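Local coordinates for protein 4-hydroxybutyrate CoA-transferase (Porphyromonas gingivalis, PDB 3EH7) that probably transfers coenzyme A between carboxylic acids, with acetate and perhaps 4-hydroxybutyrate among its substrates, at residues Leu237-Glu242 with Gly255-Lys260; Ile319-Gln324 with Ala412-Ala417. All blocks are in the same frame, centred on the assembly; numbering follows the deposited sequence.

Contact 1: Leu237-Glu242 with Gly255-Lys260; sequences LGIHTE and GVITGK
The peptide groups of L237 meet those of V256-G259, N-H to carbonyl oxygen: V256 O takes the N-H of L237 at 3.0 Å, the donor tilted 21° from the V256 carbonyl plane. In return L237 O receives G259 N at 3.0 Å, a nearly straight bond (166° at the hydrogen) with its donor 26° out of the plane of the L237 carbonyl. T258 N adds a weak, bent bond to the same oxygen, and the alpha hydrogen of I257 makes a CA-H...O contact with it, CA to O 3.3 Å. I257 holds CG2 anti to its backbone N and CG1 beside it, which turns CG2 to I239 CG1 (3.8 Å) and CG1 to L237 CB (4.1 Å). L237 and V256 run side by side, CD1 of the leucine 3.8 Å from CG1 of the valine. These bonds belong to a beta-alpha-beta connection: helix 246-253 ends in a Schellman motif at G255, and the chain hooks back onto the start of strand 238-240, with a single bridge between L237 and I257, before going on to the neighbouring parallel strand 269-271. V256 and I257 also rest on L251 of that helix. Beyond the bridge G238 CA and G259 CA approach to 3.9 Å, neither bearing a side chain. T258 OG1 closes an ST turn by accepting from K260 N at 3.0 Å, and is also hydrogen-bonded to D236 OD1.

Contact 2: Ile319-Gln324 with Ala412-Ala417; sequences IDLMGQ and ALIAIA
L321 and L413 bring the two backbones nearest, 6.5 Å between their CA atoms, where the type I turn D320-G323 faces the end of helix 406-414; no hydrogen bond spans the gap between the two segments. The CB of L413 is directed toward the turn. With CG anti to its carbonyl carbon and beside the backbone N (chi1 -68°), L413 brings CD1 against two carbonyl oxygens of the turn, 3.3 Å from D320 O and 3.6 Å from L321 O. L321 answers from the other direction: the two leucines slide past one another, and L321 CD2 ends 4.2 Å from L413 CB and 4.1 Å from I414 CG1. L425 of helix 419-433 touches both L321 and I414, and V392 of strand 391-394 receives L413, so the leucine pair is enclosed by further apolar residues.

The turn that offers this surface joins strand 318-320 to strand 325-326 as a beta hairpin, and it is shaped by the carboxylate of D320, whose CB points away from the helix. OD1 forms an Asx turn by accepting M322 N at 3.0 Å and also takes Q324 N at 2.9 Å; the two donors come from opposite faces of the carboxylate, 57° and 44° out of its plane. OD2 binds Q324 NE2 at 2.9 Å on the syn side. The amide of Q324 reaches on to A380 O and V382 N of the second subunit. M322 O of the same turn makes a polar tie to R409 NH1, earlier in the helix. Between the two segments themselves the work is divided: the aspartate's bonds stay within the hairpin, where several N-H groups would be expected to stabilise its negative charge, and leucine and isoleucine carbons make the contact.

Both contacts are buried and join different elements, their nearest atoms about 18 Å apart. The centre of contact 1 lies about 17 Å from the centre of the chain, nearer than that of contact 2. Contact 1 links an inner strand of the nine-stranded sheet to its own following connection, so it is local in sequence and rests mainly on backbone hydrogen bonds. Contact 2 brings together pieces some 90 residues apart, a hairpin of the small four-stranded sheet and a helix end; across it only apolar packing and carbon-to-carbonyl contacts occur. The helix of contact 2 also packs on strand 391-394, which belongs to the sheet of contact 1. The second subunit comes within reach of contact 2 and does not touch contact 1.

Contact 1: Leu237-Glu242 with Gly255-Lys260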
# COMPACT_ATOMS: atom_id res chain seq x y z
N LEU A 237 -19.23 -16.08 -12.39
CA LEU A 237 -18.53 -15.23 -11.45
C LEU A 237 -18.10 -16.07 -10.27
O LEU A 237 -18.67 -17.13 -10.02
CB LEU A 237 -19.45 -14.08 -11.00
CG LEU A 237 -20.04 -13.22 -12.14
CD1 LEU A 237 -20.87 -12.08 -11.57
CD2 LEU A 237 -18.94 -12.67 -13.03
N GLY A 238 -17.05 -15.62 -9.59
CA GLY A 238 -16.53 -16.28 -8.39
C GLY A 238 -16.43 -15.32 -7.23
O GLY A 238 -16.54 -14.09 -7.41
N ILE A 239 -16.23 -15.86 -6.04
CA ILE A 239 -16.11 -15.06 -4.83
C ILE A 239 -14.78 -15.27 -4.08
O ILE A 239 -14.42 -16.39 -3.70
CB ILE A 239 -17.28 -15.35 -3.86
CG1 ILE A 239 -18.61 -14.86 -4.45
CG2 ILE A 239 -17.02 -14.74 -2.48
CD1 ILE A 239 -18.71 -13.34 -4.56
N HIS A 240 -14.05 -14.17 -3.90
CA HIS A 240 -12.93 -14.11 -2.97
C HIS A 240 -13.00 -12.73 -2.34
O HIS A 240 -12.62 -11.70 -2.93
CB HIS A 240 -11.57 -14.39 -3.62
CG HIS A 240 -10.44 -14.38 -2.62
ND1 HIS A 240 -9.70 -15.50 -2.32
CD2 HIS A 240 -9.96 -13.39 -1.84
CE1 HIS A 240 -8.80 -15.20 -1.41
NE2 HIS A 240 -8.93 -13.93 -1.09
N THR A 241 -13.55 -12.74 -1.14
CA THR A 241 -14.10 -11.56 -0.54
C THR A 241 -13.79 -11.49 0.95
O THR A 241 -13.45 -12.48 1.59
CB THR A 241 -15.62 -11.54 -0.77
OG1 THR A 241 -16.13 -10.23 -0.47
CG2 THR A 241 -16.34 -12.66 0.08
N GLU A 242 -13.85 -10.30 1.51
CA GLU A 242 -13.69 -10.20 2.94
C GLU A 242 -14.92 -10.83 3.61
O GLU A 242 -14.81 -11.63 4.57
CB GLU A 242 -13.52 -8.75 3.38
CG GLU A 242 -13.03 -8.65 4.84
CD GLU A 242 -12.78 -7.21 5.25
OE1 GLU A 242 -11.84 -6.63 4.68
OE2 GLU A 242 -13.52 -6.69 6.12
N GLY A 255 -27.38 -19.51 -10.15
CA GLY A 255 -26.43 -20.01 -11.14
C GLY A 255 -25.45 -19.02 -11.74
O GLY A 255 -24.68 -19.38 -12.60
N VAL A 256 -25.45 -17.77 -11.30
CA VAL A 256 -24.50 -16.79 -11.83
C VAL A 256 -23.10 -16.97 -11.19
O VAL A 256 -22.09 -16.98 -11.88
CB VAL A 256 -25.04 -15.34 -11.70
CG1 VAL A 256 -23.96 -14.31 -12.08
CG2 VAL A 256 -26.29 -15.18 -12.58
N ILE A 257 -23.07 -17.11 -9.87
CA ILE A 257 -21.82 -17.25 -9.14
C ILE A 257 -21.55 -18.72 -8.96
O ILE A 257 -22.22 -19.35 -8.15
CB ILE A 257 -21.85 -16.58 -7.76
CG1 ILE A 257 -21.95 -15.05 -7.92
CG2 ILE A 257 -20.56 -16.93 -6.95
CD1 ILE A 257 -22.18 -14.26 -6.59
N THR A 258 -20.65 -19.26 -9.78
CA THR A 258 -20.30 -20.69 -9.77
C THR A 258 -18.90 -20.97 -9.21
O THR A 258 -18.57 -22.09 -8.84
CB THR A 258 -20.34 -21.25 -11.20
OG1 THR A 258 -19.35 -20.58 -11.99
CG2 THR A 258 -21.73 -21.09 -11.85
N GLY A 259 -18.05 -19.95 -9.21
CA GLY A 259 -16.63 -20.13 -8.93
C GLY A 259 -15.89 -20.92 -9.98
O GLY A 259 -14.75 -21.34 -9.75
N LYS A 260 -16.50 -21.17 -11.13
CA LYS A 260 -15.97 -22.17 -12.05
C LYS A 260 -14.78 -21.65 -12.84
O LYS A 260 -13.97 -22.44 -13.31
CB LYS A 260 -17.07 -22.78 -12.94
CG LYS A 260 -17.79 -23.98 -12.25
CD LYS A 260 -18.65 -24.81 -13.22
CE LYS A 260 -20.17 -24.54 -13.09
NZ LYS A 260 -20.75 -24.95 -11.76

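Contact 2: Ile319-Gln324 with Ala412-Ala417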
# COMPACT_ATOMS: atom_id res chain seq x y z
N ILE A 319 -13.63 11.48 -1.14
CA ILE A 319 -12.47 11.42 -2.02
C ILE A 319 -12.17 12.82 -2.52
O ILE A 319 -13.08 13.60 -2.88
CB ILE A 319 -12.66 10.42 -3.18
CG1 ILE A 319 -11.45 10.46 -4.12
CG2 ILE A 319 -13.87 10.73 -4.00
CD1 ILE A 319 -11.32 9.28 -4.99
N ASP A 320 -10.90 13.20 -2.46
CA ASP A 320 -10.52 14.54 -2.88
C ASP A 320 -10.20 14.54 -4.36
O ASP A 320 -10.16 13.50 -5.00
CB ASP A 320 -9.45 15.18 -1.99
CG ASP A 320 -8.04 14.64 -2.22
OD1 ASP A 320 -7.81 13.84 -3.14
OD2 ASP A 320 -7.17 15.04 -1.42
N LEU A 321 -9.99 15.73 -4.89
CA LEU A 321 -9.79 15.88 -6.34
C LEU A 321 -8.50 15.24 -6.87
O LEU A 321 -8.33 15.14 -8.09
CB LEU A 321 -9.86 17.36 -6.72
CG LEU A 321 -11.26 17.97 -6.66
CD1 LEU A 321 -11.25 19.44 -7.01
CD2 LEU A 321 -12.24 17.21 -7.55
N MSE A 322 -7.59 14.84 -5.98
CA MSE A 322 -6.34 14.16 -6.38
C MSE A 322 -6.55 12.67 -6.40
O MSE A 322 -5.73 11.94 -6.97
CB MSE A 322 -5.20 14.51 -5.41
CG MSE A 322 -4.85 15.97 -5.40
SE MSE A 322 -3.25 16.29 -4.38
CE MSE A 322 -3.77 15.42 -2.71
N GLY A 323 -7.62 12.21 -5.77
CA GLY A 323 -7.91 10.81 -5.63
C GLY A 323 -7.61 10.22 -4.26
O GLY A 323 -7.68 9.02 -4.13
N GLN A 324 -7.27 11.01 -3.23
CA GLN A 324 -7.06 10.40 -1.89
C GLN A 324 -8.42 9.96 -1.34
O GLN A 324 -9.37 10.71 -1.43
CB GLN A 324 -6.43 11.36 -0.88
CG GLN A 324 -5.28 12.19 -1.38
CD GLN A 324 -4.50 12.82 -0.27
OE1 GLN A 324 -3.59 12.17 0.30
NE2 GLN A 324 -4.80 14.09 0.05
N ALA A 412 -12.07 14.59 -14.21
CA ALA A 412 -12.79 13.30 -14.21
C ALA A 412 -13.73 13.14 -13.01
O ALA A 412 -14.85 12.61 -13.14
CB ALA A 412 -11.80 12.13 -14.27
N LEU A 413 -13.27 13.58 -11.84
CA LEU A 413 -14.08 13.45 -10.61
C LEU A 413 -15.21 14.50 -10.59
O LEU A 413 -16.31 14.24 -10.11
CB LEU A 413 -13.17 13.60 -9.38
CG LEU A 413 -12.17 12.46 -9.14
CD1 LEU A 413 -11.15 12.83 -8.05
CD2 LEU A 413 -12.96 11.23 -8.76
N ILE A 414 -14.94 15.68 -11.14
CA ILE A 414 -15.92 16.75 -11.17
C ILE A 414 -17.13 16.31 -12.00
O ILE A 414 -18.26 16.53 -11.59
CB ILE A 414 -15.34 18.07 -11.70
CG1 ILE A 414 -14.43 18.70 -10.63
CG2 ILE A 414 -16.44 19.05 -12.05
CD1 ILE A 414 -13.60 19.86 -11.12
N ALA A 415 -16.87 15.65 -13.11
CA ALA A 415 -17.94 15.20 -14.00
C ALA A 415 -18.84 14.16 -13.36
O ALA A 415 -19.96 13.99 -13.81
CB ALA A 415 -17.36 14.68 -15.33
N ILE A 416 -18.38 13.48 -12.30
CA ILE A 416 -19.23 12.53 -11.58
C ILE A 416 -19.67 13.02 -10.19
O ILE A 416 -20.34 12.32 -9.45
CB ILE A 416 -18.62 11.10 -11.56
CG1 ILE A 416 -17.33 11.02 -10.74
CG2 ILE A 416 -18.32 10.65 -12.98
CD1 ILE A 416 -16.82 9.57 -10.54
N ALA A 417 -19.33 14.26 -9.88
CA ALA A 417 -19.82 14.91 -8.69
C ALA A 417 -21.26 15.36 -8.93
O ALA A 417 -21.71 15.49 -10.08
CB ALA A 417 -18.89 16.08 -8.31